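Local coordinates for conjugal transfer protein TRWB (Escherichia coli, PDB 1E9R) that probably couples the DNA-processing machinery to the secretion channel in bacterial conjugation, as a hexameric, ring-shaped P-loop NTPase thought to drive DNA transfer, at residues Gly114-Glu120 / Asp226-Arg232; Arg129-Ser133 / Asp264-Ser269; Val135-Lys139 / Glu292-Ser296; Glu220-Met224 / Ala254-Leu258. All blocks are in the same frame, centred on the assembly; numbering follows the deposited sequence.

Contact 1 of 4, residues Gly114-Glu120 / Asp226-Arg232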
loop_
_atom_site.group_PDB
_atom_site.type_symbol
_atom_site.label_atom_id
_atom_site.label_comp_id
_atom_site.label_asym_id
_atom_site.label_seq_id
_atom_site.Cartn_x
_atom_site.Cartn_y
_atom_site.Cartn_z
ATOM N N GLY B 114 17.596 -15.540 -41.059
ATOM C CA GLY B 114 17.619 -16.663 -40.131
ATOM C C GLY B 114 18.321 -16.201 -38.874
ATOM O O GLY B 114 19.306 -15.469 -38.976
ATOM N N TRP B 115 17.853 -16.619 -37.696
ATOM C CA TRP B 115 18.480 -16.147 -36.462
ATOM C C TRP B 115 18.145 -16.948 -35.206
ATOM O O TRP B 115 17.113 -17.618 -35.137
ATOM C CB TRP B 115 18.066 -14.682 -36.238
ATOM C CG TRP B 115 18.575 -14.052 -34.960
ATOM C CD1 TRP B 115 19.731 -13.340 -34.795
ATOM C CD2 TRP B 115 17.927 -14.069 -33.680
ATOM N NE1 TRP B 115 19.841 -12.908 -33.494
ATOM C CE2 TRP B 115 18.749 -13.343 -32.787
ATOM C CE3 TRP B 115 16.732 -14.630 -33.198
ATOM C CZ2 TRP B 115 18.412 -13.159 -31.439
ATOM C CZ3 TRP B 115 16.401 -14.449 -31.859
ATOM C CH2 TRP B 115 17.240 -13.717 -30.997
ATOM N N SER B 116 19.035 -16.855 -34.218
ATOM C CA SER B 116 18.870 -17.489 -32.906
ATOM C C SER B 116 19.827 -16.676 -32.062
ATOM O O SER B 116 20.820 -16.183 -32.588
ATOM C CB SER B 116 19.325 -18.947 -32.903
ATOM O OG SER B 116 20.719 -19.046 -32.626
ATOM N N PHE B 117 19.561 -16.537 -30.769
ATOM C CA PHE B 117 20.450 -15.738 -29.951
ATOM C C PHE B 117 21.881 -16.255 -29.950
ATOM O O PHE B 117 22.801 -15.530 -29.578
ATOM C CB PHE B 117 19.917 -15.606 -28.518
ATOM C CG PHE B 117 20.157 -16.806 -27.652
ATOM C CD1 PHE B 117 19.300 -17.891 -27.688
ATOM C CD2 PHE B 117 21.237 -16.839 -26.780
ATOM C CE1 PHE B 117 19.519 -18.992 -26.863
ATOM C CE2 PHE B 117 21.461 -17.933 -25.957
ATOM C CZ PHE B 117 20.600 -19.010 -25.998
ATOM N N PHE B 118 22.084 -17.496 -30.381
ATOM C CA PHE B 118 23.437 -18.045 -30.423
ATOM C C PHE B 118 24.349 -17.169 -31.284
ATOM O O PHE B 118 25.540 -17.021 -31.003
ATOM C CB PHE B 118 23.441 -19.473 -30.990
ATOM C CG PHE B 118 23.067 -20.532 -29.991
ATOM C CD1 PHE B 118 23.983 -20.960 -29.041
ATOM C CD2 PHE B 118 21.796 -21.100 -29.995
ATOM C CE1 PHE B 118 23.644 -21.946 -28.098
ATOM C CE2 PHE B 118 21.444 -22.089 -29.060
ATOM C CZ PHE B 118 22.373 -22.511 -28.108
ATOM N N ASN B 119 23.771 -16.584 -32.329
ATOM C CA ASN B 119 24.515 -15.743 -33.262
ATOM C C ASN B 119 25.100 -14.470 -32.662
ATOM O O ASN B 119 25.892 -13.794 -33.325
ATOM C CB ASN B 119 23.629 -15.343 -34.451
ATOM C CG ASN B 119 22.988 -16.541 -35.144
ATOM O OD1 ASN B 119 23.469 -17.666 -35.038
ATOM N ND2 ASN B 119 21.901 -16.294 -35.872
ATOM N N GLU B 120 24.723 -14.133 -31.428
ATOM C CA GLU B 120 25.215 -12.902 -30.810
ATOM C C GLU B 120 26.302 -13.129 -29.779
ATOM O O GLU B 120 26.853 -12.180 -29.217
ATOM C CB GLU B 120 24.063 -12.145 -30.153
ATOM C CG GLU B 120 22.800 -12.030 -30.999
ATOM C CD GLU B 120 23.012 -11.325 -32.331
ATOM O OE1 GLU B 120 24.100 -10.768 -32.570
ATOM O OE2 GLU B 120 22.069 -11.318 -33.144
ATOM N N ASP B 226 15.963 -20.652 -38.853
ATOM C CA ASP B 226 17.350 -20.525 -38.451
ATOM C C ASP B 226 18.236 -19.999 -39.557
ATOM O O ASP B 226 17.951 -20.174 -40.739
ATOM C CB ASP B 226 17.900 -21.851 -37.933
ATOM C CG ASP B 226 18.680 -21.675 -36.630
ATOM O OD1 ASP B 226 19.595 -20.809 -36.593
ATOM O OD2 ASP B 226 18.376 -22.393 -35.639
ATOM N N GLY B 227 19.310 -19.337 -39.154
ATOM C CA GLY B 227 20.243 -18.772 -40.103
ATOM C C GLY B 227 21.426 -18.263 -39.322
ATOM O O GLY B 227 21.531 -18.536 -38.125
ATOM N N ASP B 228 22.307 -17.520 -39.979
ATOM C CA ASP B 228 23.485 -17.000 -39.301
ATOM C C ASP B 228 23.476 -15.486 -39.149
ATOM O O ASP B 228 24.510 -14.886 -38.837
ATOM C CB ASP B 228 24.762 -17.455 -40.023
ATOM C CG ASP B 228 24.740 -17.135 -41.509
ATOM O OD1 ASP B 228 23.795 -16.444 -41.973
ATOM O OD2 ASP B 228 25.673 -17.579 -42.215
ATOM N N PHE B 229 22.314 -14.871 -39.353
ATOM C CA PHE B 229 22.224 -13.429 -39.212
ATOM C C PHE B 229 22.502 -13.001 -37.776
ATOM O O PHE B 229 21.940 -13.562 -36.835
ATOM C CB PHE B 229 20.847 -12.927 -39.623
ATOM C CG PHE B 229 20.679 -11.452 -39.439
ATOM C CD1 PHE B 229 21.412 -10.558 -40.210
ATOM C CD2 PHE B 229 19.829 -10.949 -38.462
ATOM C CE1 PHE B 229 21.305 -9.178 -40.010
ATOM C CE2 PHE B 229 19.716 -9.566 -38.257
ATOM C CZ PHE B 229 20.457 -8.682 -39.031
ATOM N N SER B 230 23.382 -12.013 -37.618
ATOM C CA SER B 230 23.745 -11.487 -36.301
ATOM C C SER B 230 23.422 -10.005 -36.221
ATOM O O SER B 230 23.941 -9.211 -37.004
ATOM C CB SER B 230 25.236 -11.680 -36.025
ATOM O OG SER B 230 25.627 -10.978 -34.856
ATOM N N ILE B 231 22.559 -9.634 -35.277
ATOM C CA ILE B 231 22.189 -8.240 -35.106
ATOM C C ILE B 231 23.434 -7.417 -34.761
ATOM O O ILE B 231 23.561 -6.277 -35.198
ATOM C CB ILE B 231 21.132 -8.081 -33.996
ATOM C CG1 ILE B 231 19.825 -8.753 -34.426
ATOM C CG2 ILE B 231 20.897 -6.605 -33.704
ATOM C CD1 ILE B 231 18.773 -8.806 -33.341
ATOM N N ARG B 232 24.354 -8.005 -33.996
ATOM C CA ARG B 232 25.587 -7.320 -33.611
ATOM C C ARG B 232 26.421 -6.992 -34.838
ATOM O O ARG B 232 26.900 -5.866 -35.004
ATOM C CB ARG B 232 26.420 -8.191 -32.673
ATOM C CG ARG B 232 25.756 -8.473 -31.362
ATOM C CD ARG B 232 26.679 -9.217 -30.427
ATOM N NE ARG B 232 27.769 -8.389 -29.937
ATOM C CZ ARG B 232 28.625 -8.786 -29.004
ATOM N NH1 ARG B 232 28.508 -9.994 -28.471
ATOM N NH2 ARG B 232 29.591 -7.976 -28.593
#
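The carboxylate of Glu-120 faces the first turn of helix 231-236 and takes four hydrogen bonds. Glu-120 OE2 accepts the backbone N of Ile-231 on its syn lone pair (2.8 Å) and, on the anti side, NE1 of Trp-115, with OE2 lying in the indole plane. Glu-120 OE1 is approached from opposite faces of its plane by Arg-232 N at 3.1 Å and by OG of Ser-230 at 2.8 Å; this serine is the helix N-cap, its OG also bonding to Ser-233 N. A bend at chi2 (-59°) turns the acid back toward these donors. The backbone O of Glu-120 receives NH1 of Arg-232 at 2.8 Å in the guanidinium plane; the same NH1 forms a salt bridge with Asp-126. Next to Glu-120, the Asn-119 ND2 group hydrogen-bonds to both Phe-229 O (2.9 Å) and Gly-227 O (3.2 Å), standing above both carbonyl planes. At the far end Phe-229 N closes on Gly-114 O, where the two glycine backbones run close together. Four donors, two of them peptide N-H groups at a helix start, would favour an ionised Glu-120, and its negative charge there probably interacts well with the helix dipole.

Contact 2 of 4, residues Arg129-Ser133 / Asp264-Ser269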
loop_
_atom_site.group_PDB
_atom_site.type_symbol
_atom_site.label_atom_id
_atom_site.label_comp_id
_atom_site.label_asym_id
_atom_site.label_seq_id
_atom_site.Cartn_x
_atom_site.Cartn_y
_atom_site.Cartn_z
ATOM N N ARG B 129 24.396 -11.813 -20.766
ATOM C CA ARG B 129 24.008 -10.609 -21.457
ATOM C C ARG B 129 22.777 -10.825 -22.345
ATOM O O ARG B 129 21.826 -10.049 -22.307
ATOM C CB ARG B 129 25.201 -10.156 -22.288
ATOM C CG ARG B 129 25.127 -8.769 -22.807
ATOM C CD ARG B 129 26.426 -8.420 -23.489
ATOM N NE ARG B 129 26.300 -7.155 -24.198
ATOM C CZ ARG B 129 27.111 -6.753 -25.167
ATOM N NH1 ARG B 129 28.123 -7.522 -25.550
ATOM N NH2 ARG B 129 26.896 -5.585 -25.759
ATOM N N TYR B 130 22.784 -11.889 -23.140
ATOM C CA TYR B 130 21.658 -12.145 -24.032
ATOM C C TYR B 130 20.596 -13.053 -23.434
ATOM O O TYR B 130 19.512 -13.200 -23.994
ATOM C CB TYR B 130 22.154 -12.663 -25.395
ATOM C CG TYR B 130 22.979 -11.619 -26.119
ATOM C CD1 TYR B 130 22.374 -10.488 -26.660
ATOM C CD2 TYR B 130 24.374 -11.689 -26.149
ATOM C CE1 TYR B 130 23.134 -9.442 -27.200
ATOM C CE2 TYR B 130 25.143 -10.645 -26.689
ATOM C CZ TYR B 130 24.514 -9.527 -27.208
ATOM O OH TYR B 130 25.255 -8.483 -27.709
ATOM N N ALA B 131 20.902 -13.656 -22.290
ATOM C CA ALA B 131 19.917 -14.481 -21.598
ATOM C C ALA B 131 18.890 -13.463 -21.060
ATOM O O ALA B 131 17.686 -13.721 -21.009
ATOM C CB ALA B 131 20.581 -15.230 -20.453
ATOM N N LEU B 132 19.407 -12.295 -20.680
ATOM C CA LEU B 132 18.614 -11.184 -20.167
ATOM C C LEU B 132 17.680 -10.658 -21.257
ATOM O O LEU B 132 16.676 -10.025 -20.956
ATOM C CB LEU B 132 19.555 -10.064 -19.720
ATOM C CG LEU B 132 19.641 -9.552 -18.285
ATOM C CD1 LEU B 132 19.019 -10.512 -17.323
ATOM C CD2 LEU B 132 21.096 -9.321 -17.950
ATOM N N SER B 133 18.018 -10.913 -22.521
ATOM C CA SER B 133 17.203 -10.466 -23.664
ATOM C C SER B 133 16.111 -11.473 -23.982
ATOM O O SER B 133 14.978 -11.105 -24.290
ATOM C CB SER B 133 18.071 -10.286 -24.912
ATOM O OG SER B 133 19.056 -9.291 -24.715
ATOM N N ASP B 264 15.804 -5.724 -27.180
ATOM C CA ASP B 264 16.812 -5.712 -26.131
ATOM C C ASP B 264 18.189 -6.055 -26.686
ATOM O O ASP B 264 19.195 -5.514 -26.229
ATOM C CB ASP B 264 16.443 -6.691 -25.012
ATOM C CG ASP B 264 17.224 -6.432 -23.749
ATOM O OD1 ASP B 264 16.859 -5.470 -23.043
ATOM O OD2 ASP B 264 18.199 -7.161 -23.469
ATOM N N VAL B 265 18.240 -6.956 -27.663
ATOM C CA VAL B 265 19.517 -7.310 -28.261
ATOM C C VAL B 265 20.117 -6.042 -28.844
ATOM O O VAL B 265 21.309 -5.791 -28.691
ATOM C CB VAL B 265 19.367 -8.341 -29.392
ATOM C CG1 VAL B 265 20.700 -8.498 -30.129
ATOM C CG2 VAL B 265 18.923 -9.674 -28.819
ATOM N N VAL B 266 19.288 -5.239 -29.509
ATOM C CA VAL B 266 19.771 -3.993 -30.094
ATOM C C VAL B 266 20.287 -3.055 -29.008
ATOM O O VAL B 266 21.371 -2.496 -29.134
ATOM C CB VAL B 266 18.667 -3.259 -30.897
ATOM C CG1 VAL B 266 19.150 -1.865 -31.301
ATOM C CG2 VAL B 266 18.315 -4.054 -32.136
ATOM N N CYS B 267 19.518 -2.897 -27.937
ATOM C CA CYS B 267 19.912 -2.024 -26.849
ATOM C C CYS B 267 21.228 -2.388 -26.158
ATOM O O CYS B 267 21.996 -1.500 -25.802
ATOM C CB CYS B 267 18.789 -1.951 -25.826
ATOM S SG CYS B 267 17.272 -1.173 -26.469
ATOM N N THR B 268 21.506 -3.676 -25.971
ATOM C CA THR B 268 22.750 -4.078 -25.306
ATOM C C THR B 268 23.926 -4.011 -26.245
ATOM O O THR B 268 25.027 -3.623 -25.861
ATOM C CB THR B 268 22.751 -5.531 -24.817
ATOM O OG1 THR B 268 21.432 -5.927 -24.458
ATOM C CG2 THR B 268 23.654 -5.668 -23.612
ATOM N N SER B 269 23.683 -4.431 -27.477
ATOM C CA SER B 269 24.725 -4.488 -28.485
ATOM C C SER B 269 25.374 -3.167 -28.873
ATOM O O SER B 269 26.586 -3.126 -29.070
ATOM C CB SER B 269 24.193 -5.207 -29.726
ATOM O OG SER B 269 23.931 -6.567 -29.419
HETATM O O HOH W 1 21.345 -7.436 -22.077
#
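The hydroxyl of Ser-133 donates to Asp-264 OD2 over 2.6 Å, reaching the anti lone pair of the carboxylate, the one turned away from OD1. The other oxygen, OD1, accepts the backbone N of Ser-296, so the acid joins helix 126-134 to the loop before helix 297-303. About one turn back along helix 126-134, the Tyr-130 side chain crosses Val-265 at about a right angle, CE1 to CG1 3.9 Å. At the ring's edge Tyr-130 OH gives a hydrogen bond of 2.9 Å to Ser-269 OG, which in turn donates to Val-265 O. The two helical segments run nearly antiparallel, at 149° with axes 9.4 Å apart, joining the helical region inserted after strand 103-105 to the C-terminal half of helix 252-269 in the nucleotide-binding core, probably the all-alpha domain against the RecA-like domain of this coupling protein. Every touching residue is buried, yet much of the interface is polar. Arg-129, with CG anti to its N (chi1 -166°) and the chain extended through to NE, runs past Thr-268 in the opposite direction and brings NH2 to Thr-268 O at 2.7 Å. That oxygen lies in the guanidinium plane, whereas the nitrogen stands well above the carbonyl plane. Arg-129 NE, 3.1 Å from the Thr-268 methyl CG2, is buried with no polar partner in the model. NH1 pairs with Asp-126, and Arg-129 also packs on Asp-250 of a neighbouring subunit. The Tyr-130 hydroxyl sits over the centre of one guanidinium face. A water donates to Arg-129 O and to Thr-268 OG1, whose own proton goes to Asp-264 O.

Contact 3 of 4, residues Val135-Lys139 / Glu292-Ser296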
loop_
_atom_site.group_PDB
_atom_site.type_symbol
_atom_site.label_atom_id
_atom_site.label_comp_id
_atom_site.label_asym_id
_atom_site.label_seq_id
_atom_site.Cartn_x
_atom_site.Cartn_y
_atom_site.Cartn_z
ATOM N N VAL B 135 14.967 -13.796 -21.823
ATOM C CA VAL B 135 14.109 -13.849 -20.649
ATOM C C VAL B 135 14.052 -12.457 -19.991
ATOM O O VAL B 135 14.809 -12.158 -19.053
ATOM C CB VAL B 135 14.652 -14.881 -19.633
ATOM C CG1 VAL B 135 13.691 -15.025 -18.467
ATOM C CG2 VAL B 135 14.877 -16.218 -20.326
ATOM N N PRO B 136 13.154 -11.584 -20.476
ATOM C CA PRO B 136 13.072 -10.248 -19.878
ATOM C C PRO B 136 12.767 -10.248 -18.381
ATOM O O PRO B 136 12.422 -11.283 -17.793
ATOM C CB PRO B 136 12.005 -9.543 -20.722
ATOM C CG PRO B 136 11.191 -10.655 -21.278
ATOM C CD PRO B 136 12.209 -11.721 -21.594
ATOM N N ARG B 137 12.917 -9.074 -17.768
ATOM C CA ARG B 137 12.697 -8.913 -16.339
ATOM C C ARG B 137 11.287 -9.290 -15.921
ATOM O O ARG B 137 10.317 -9.033 -16.637
ATOM C CB ARG B 137 12.976 -7.473 -15.929
ATOM C CG ARG B 137 14.395 -7.038 -16.146
ATOM C CD ARG B 137 15.349 -7.826 -15.293
ATOM N NE ARG B 137 16.700 -7.298 -15.444
ATOM C CZ ARG B 137 17.785 -7.829 -14.894
ATOM N NH1 ARG B 137 17.689 -8.919 -14.141
ATOM N NH2 ARG B 137 18.973 -7.275 -15.107
ATOM N N GLY B 138 11.176 -9.898 -14.751
ATOM C CA GLY B 138 9.872 -10.288 -14.270
ATOM C C GLY B 138 9.027 -9.091 -13.883
ATOM O O GLY B 138 9.542 -8.078 -13.389
ATOM N N LYS B 139 7.721 -9.208 -14.106
ATOM C CA LYS B 139 6.795 -8.144 -13.761
ATOM C C LYS B 139 6.905 -7.815 -12.273
ATOM O O LYS B 139 6.974 -6.650 -11.897
ATOM C CB LYS B 139 5.365 -8.560 -14.106
ATOM C CG LYS B 139 4.323 -7.503 -13.797
ATOM C CD LYS B 139 2.969 -7.893 -14.346
ATOM C CE LYS B 139 1.913 -6.875 -13.962
ATOM N NZ LYS B 139 0.581 -7.236 -14.528
ATOM N N GLU B 292 7.949 -6.428 -23.369
ATOM C CA GLU B 292 8.105 -6.871 -21.988
ATOM C C GLU B 292 8.977 -5.853 -21.252
ATOM O O GLU B 292 9.424 -4.856 -21.842
ATOM C CB GLU B 292 8.764 -8.260 -21.918
ATOM C CG GLU B 292 7.948 -9.382 -22.548
ATOM C CD GLU B 292 7.912 -10.657 -21.702
ATOM O OE1 GLU B 292 8.310 -10.612 -20.516
ATOM O OE2 GLU B 292 7.470 -11.707 -22.222
ATOM N N LYS B 293 9.212 -6.090 -19.965
ATOM C CA LYS B 293 10.054 -5.195 -19.190
ATOM C C LYS B 293 11.494 -5.447 -19.643
ATOM O O LYS B 293 12.146 -6.381 -19.173
ATOM C CB LYS B 293 9.890 -5.501 -17.707
ATOM C CG LYS B 293 10.737 -4.651 -16.796
ATOM C CD LYS B 293 10.377 -4.892 -15.351
ATOM C CE LYS B 293 11.227 -4.039 -14.426
ATOM N NZ LYS B 293 10.708 -4.117 -13.031
ATOM N N LEU B 294 11.979 -4.621 -20.568
ATOM C CA LEU B 294 13.330 -4.771 -21.109
ATOM C C LEU B 294 14.440 -4.529 -20.093
ATOM O O LEU B 294 14.381 -3.599 -19.296
ATOM C CB LEU B 294 13.511 -3.848 -22.316
ATOM C CG LEU B 294 12.428 -4.011 -23.382
ATOM C CD1 LEU B 294 12.725 -3.094 -24.549
ATOM C CD2 LEU B 294 12.371 -5.450 -23.853
ATOM N N ALA B 295 15.461 -5.372 -20.143
ATOM C CA ALA B 295 16.577 -5.279 -19.222
ATOM C C ALA B 295 17.621 -4.235 -19.594
ATOM O O ALA B 295 18.292 -3.687 -18.714
ATOM C CB ALA B 295 17.242 -6.644 -19.099
ATOM N N SER B 296 17.754 -3.937 -20.886
ATOM C CA SER B 296 18.780 -3.000 -21.343
ATOM C C SER B 296 18.306 -1.686 -21.914
ATOM O O SER B 296 19.125 -0.828 -22.216
ATOM C CB SER B 296 19.656 -3.680 -22.394
ATOM O OG SER B 296 19.974 -4.997 -21.987
HETATM O O HOH W 2 8.396 -8.308 -18.707
HETATM O O HOH W 3 20.141 -5.261 -17.030
HETATM O O HOH W 4 11.970 -7.193 -12.273
HETATM O O HOH W 5 7.844 -4.550 -13.079
#
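Lys-293 and Arg-137 lie side by side where two loops meet, and the lysine can be traced from its base outward. Lys-293 CB rests 3.7 Å from Arg-137 O; CG and CD then pass Arg-137 CB, and CD also nears Gly-138 O. With CG anti to the backbone N (chi1 179°) and every later torsion extended, the chain carries NZ out to a water that donates to Lys-139 O, to the backbone O of Tyr-325 and, by a weak bond, to a second water that donates to Gly-138 O. Lys-293 O accepts Arg-137 N at 3.1 Å, nearly along the C=O axis. Lys-293 N donates to another water, which itself donates to both Arg-137 O and Glu-292 OE1. Glu-292 OE1 lies 3.0 Å from Pro-136 CG, while Glu-292 OE2 forms a salt bridge with Lys-217. Arg-137 NE passes 3.8 Å from Ala-295 CB; NH2 reaches Ala-295 O through a water, and NH1 pairs with Glu-144. The contact thus joins the loop between helices 126-134 and 141-163 to the loop that leads from strand 281-285 of the central sheet into helix 297-303, with helix 252-269 packed against Glu-292 and Leu-294.

Contact 4 of 4, residues Glu220-Met224 / Ala254-Leu258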
loop_
_atom_site.group_PDB
_atom_site.type_symbol
_atom_site.label_atom_id
_atom_site.label_comp_id
_atom_site.label_asym_id
_atom_site.label_seq_id
_atom_site.Cartn_x
_atom_site.Cartn_y
_atom_site.Cartn_z
ATOM N N GLU B 220 8.633 -19.330 -29.723
ATOM C CA GLU B 220 8.871 -18.620 -30.980
ATOM C C GLU B 220 10.336 -18.585 -31.419
ATOM O O GLU B 220 10.634 -18.411 -32.597
ATOM C CB GLU B 220 8.329 -17.200 -30.884
ATOM C CG GLU B 220 6.827 -17.132 -30.691
ATOM C CD GLU B 220 6.057 -17.941 -31.732
ATOM O OE1 GLU B 220 6.405 -17.866 -32.932
ATOM O OE2 GLU B 220 5.095 -18.642 -31.352
ATOM N N HIS B 221 11.250 -18.741 -30.474
ATOM C CA HIS B 221 12.672 -18.746 -30.791
ATOM C C HIS B 221 12.983 -20.058 -31.493
ATOM O O HIS B 221 13.891 -20.141 -32.324
ATOM C CB HIS B 221 13.508 -18.674 -29.506
ATOM C CG HIS B 221 13.498 -17.335 -28.840
ATOM N ND1 HIS B 221 14.501 -16.408 -29.017
ATOM C CD2 HIS B 221 12.606 -16.766 -27.993
ATOM C CE1 HIS B 221 14.233 -15.327 -28.306
ATOM N NE2 HIS B 221 13.089 -15.518 -27.676
ATOM N N VAL B 222 12.224 -21.087 -31.134
ATOM C CA VAL B 222 12.423 -22.414 -31.690
ATOM C C VAL B 222 11.903 -22.487 -33.113
ATOM O O VAL B 222 12.575 -23.009 -33.999
ATOM C CB VAL B 222 11.703 -23.498 -30.835
ATOM C CG1 VAL B 222 11.941 -24.871 -31.441
ATOM C CG2 VAL B 222 12.209 -23.470 -29.396
ATOM N N THR B 223 10.706 -21.954 -33.321
ATOM C CA THR B 223 10.068 -21.964 -34.627
ATOM C C THR B 223 10.631 -20.909 -35.580
ATOM O O THR B 223 10.316 -20.908 -36.769
ATOM C CB THR B 223 8.556 -21.754 -34.479
ATOM O OG1 THR B 223 8.296 -20.444 -33.957
ATOM C CG2 THR B 223 7.978 -22.800 -33.530
ATOM N N MET B 224 11.465 -20.019 -35.049
ATOM C CA MET B 224 12.077 -18.965 -35.845
ATOM C C MET B 224 13.024 -19.583 -36.855
ATOM O O MET B 224 13.903 -20.364 -36.494
ATOM C CB MET B 224 12.870 -18.008 -34.950
ATOM C CG MET B 224 12.689 -16.509 -35.256
ATOM S SD MET B 224 13.528 -15.818 -36.692
ATOM C CE MET B 224 12.363 -14.693 -37.231
ATOM N N ALA B 254 1.677 -13.692 -28.843
ATOM C CA ALA B 254 2.570 -14.830 -28.989
ATOM C C ALA B 254 4.007 -14.408 -29.291
ATOM O O ALA B 254 4.962 -15.062 -28.860
ATOM C CB ALA B 254 2.052 -15.746 -30.095
ATOM N N LEU B 255 4.154 -13.310 -30.028
ATOM C CA LEU B 255 5.469 -12.825 -30.417
ATOM C C LEU B 255 6.099 -11.838 -29.450
ATOM O O LEU B 255 7.265 -11.495 -29.592
ATOM C CB LEU B 255 5.396 -12.201 -31.815
ATOM C CG LEU B 255 5.265 -13.201 -32.966
ATOM C CD1 LEU B 255 4.965 -12.485 -34.269
ATOM C CD2 LEU B 255 6.559 -14.000 -33.075
ATOM N N ARG B 256 5.334 -11.384 -28.467
ATOM C CA ARG B 256 5.827 -10.418 -27.483
ATOM C C ARG B 256 7.237 -10.728 -26.944
ATOM O O ARG B 256 8.125 -9.871 -26.972
ATOM C CB ARG B 256 4.824 -10.312 -26.332
ATOM C CG ARG B 256 5.019 -9.124 -25.437
ATOM C CD ARG B 256 3.891 -9.047 -24.438
ATOM N NE ARG B 256 3.944 -7.822 -23.639
ATOM C CZ ARG B 256 4.169 -7.779 -22.324
ATOM N NH1 ARG B 256 4.368 -8.906 -21.642
ATOM N NH2 ARG B 256 4.194 -6.605 -21.688
ATOM N N PRO B 257 7.470 -11.951 -26.438
ATOM C CA PRO B 257 8.826 -12.212 -25.938
ATOM C C PRO B 257 9.959 -12.198 -26.980
ATOM O O PRO B 257 11.074 -11.766 -26.680
ATOM C CB PRO B 257 8.682 -13.565 -25.224
ATOM C CG PRO B 257 7.495 -14.176 -25.844
ATOM C CD PRO B 257 6.552 -13.024 -26.033
ATOM N N LEU B 258 9.677 -12.663 -28.199
ATOM C CA LEU B 258 10.681 -12.684 -29.271
ATOM C C LEU B 258 11.040 -11.268 -29.695
ATOM O O LEU B 258 12.216 -10.922 -29.775
ATOM C CB LEU B 258 10.171 -13.439 -30.505
ATOM C CG LEU B 258 11.237 -14.245 -31.274
ATOM C CD1 LEU B 258 10.784 -14.462 -32.708
ATOM C CD2 LEU B 258 12.573 -13.528 -31.248
HETATM O O HOH W 6 12.219 -13.797 -25.646
#
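Leu-258 splays its two methyls between neighbours on the short helix 219-223 and the residue after it. CD2 of Leu-258 sits over one face of the His-221 imidazole, a CH-pi contact 4.1 Å from the ring centroid and 22° off the normal, displaced toward the rim. Leu-258 CD1 turns to Met-224, whose side chain crosses the leucine at about a right angle with CG 3.8 Å away, and it also lies against Glu-220 CB. The edge of the imidazole is used differently: His-221 NE2 and a water lying in the ring plane are hydrogen-bonded at 2.8 Å, and the water gives a weak bond to Pro-257 O. Pro-257 has no N-H to offer the preceding turn, and helix 252-269 is kinked at this point, so the packing falls on a bent part of that helix in the P-loop NTPase domain. Helix 169-178 adds Met-169 against His-221. Glu-220 meets the earlier turn: its CG approaches Ala-254 O at 3.3 Å, and the side chain crosses Leu-255 at about a right angle, touching CD2. The carboxylate continues past that methyl, with Glu-220 OE1 3.9 Å from Leu-255 CD2 and hydrogen-bonded to the hydroxyl of Tyr-108.

Helix 252-269 ties the set together: contact 4 uses its early, kinked turns and contact 2 its last ones, their centres about 15 Å apart. Contacts 2 and 3, about 10 Å apart, meet through Asp-264 and Thr-268 against Ser-296, and contact 3 touches contact 4 through Glu-292 on Arg-256 and Pro-257. Contact 1 touches contact 2 through Arg-232 and contact 4 through Trp-115. Along the chain the first segments of contacts 1, 2 and 3 come in order, then 220-224 and 226-232, and finally 254-258, 264-269 and 292-296. The mostly helical region that follows strand 103-105, at an edge of the central sheet, is thereby fastened back onto the P-loop NTPase core.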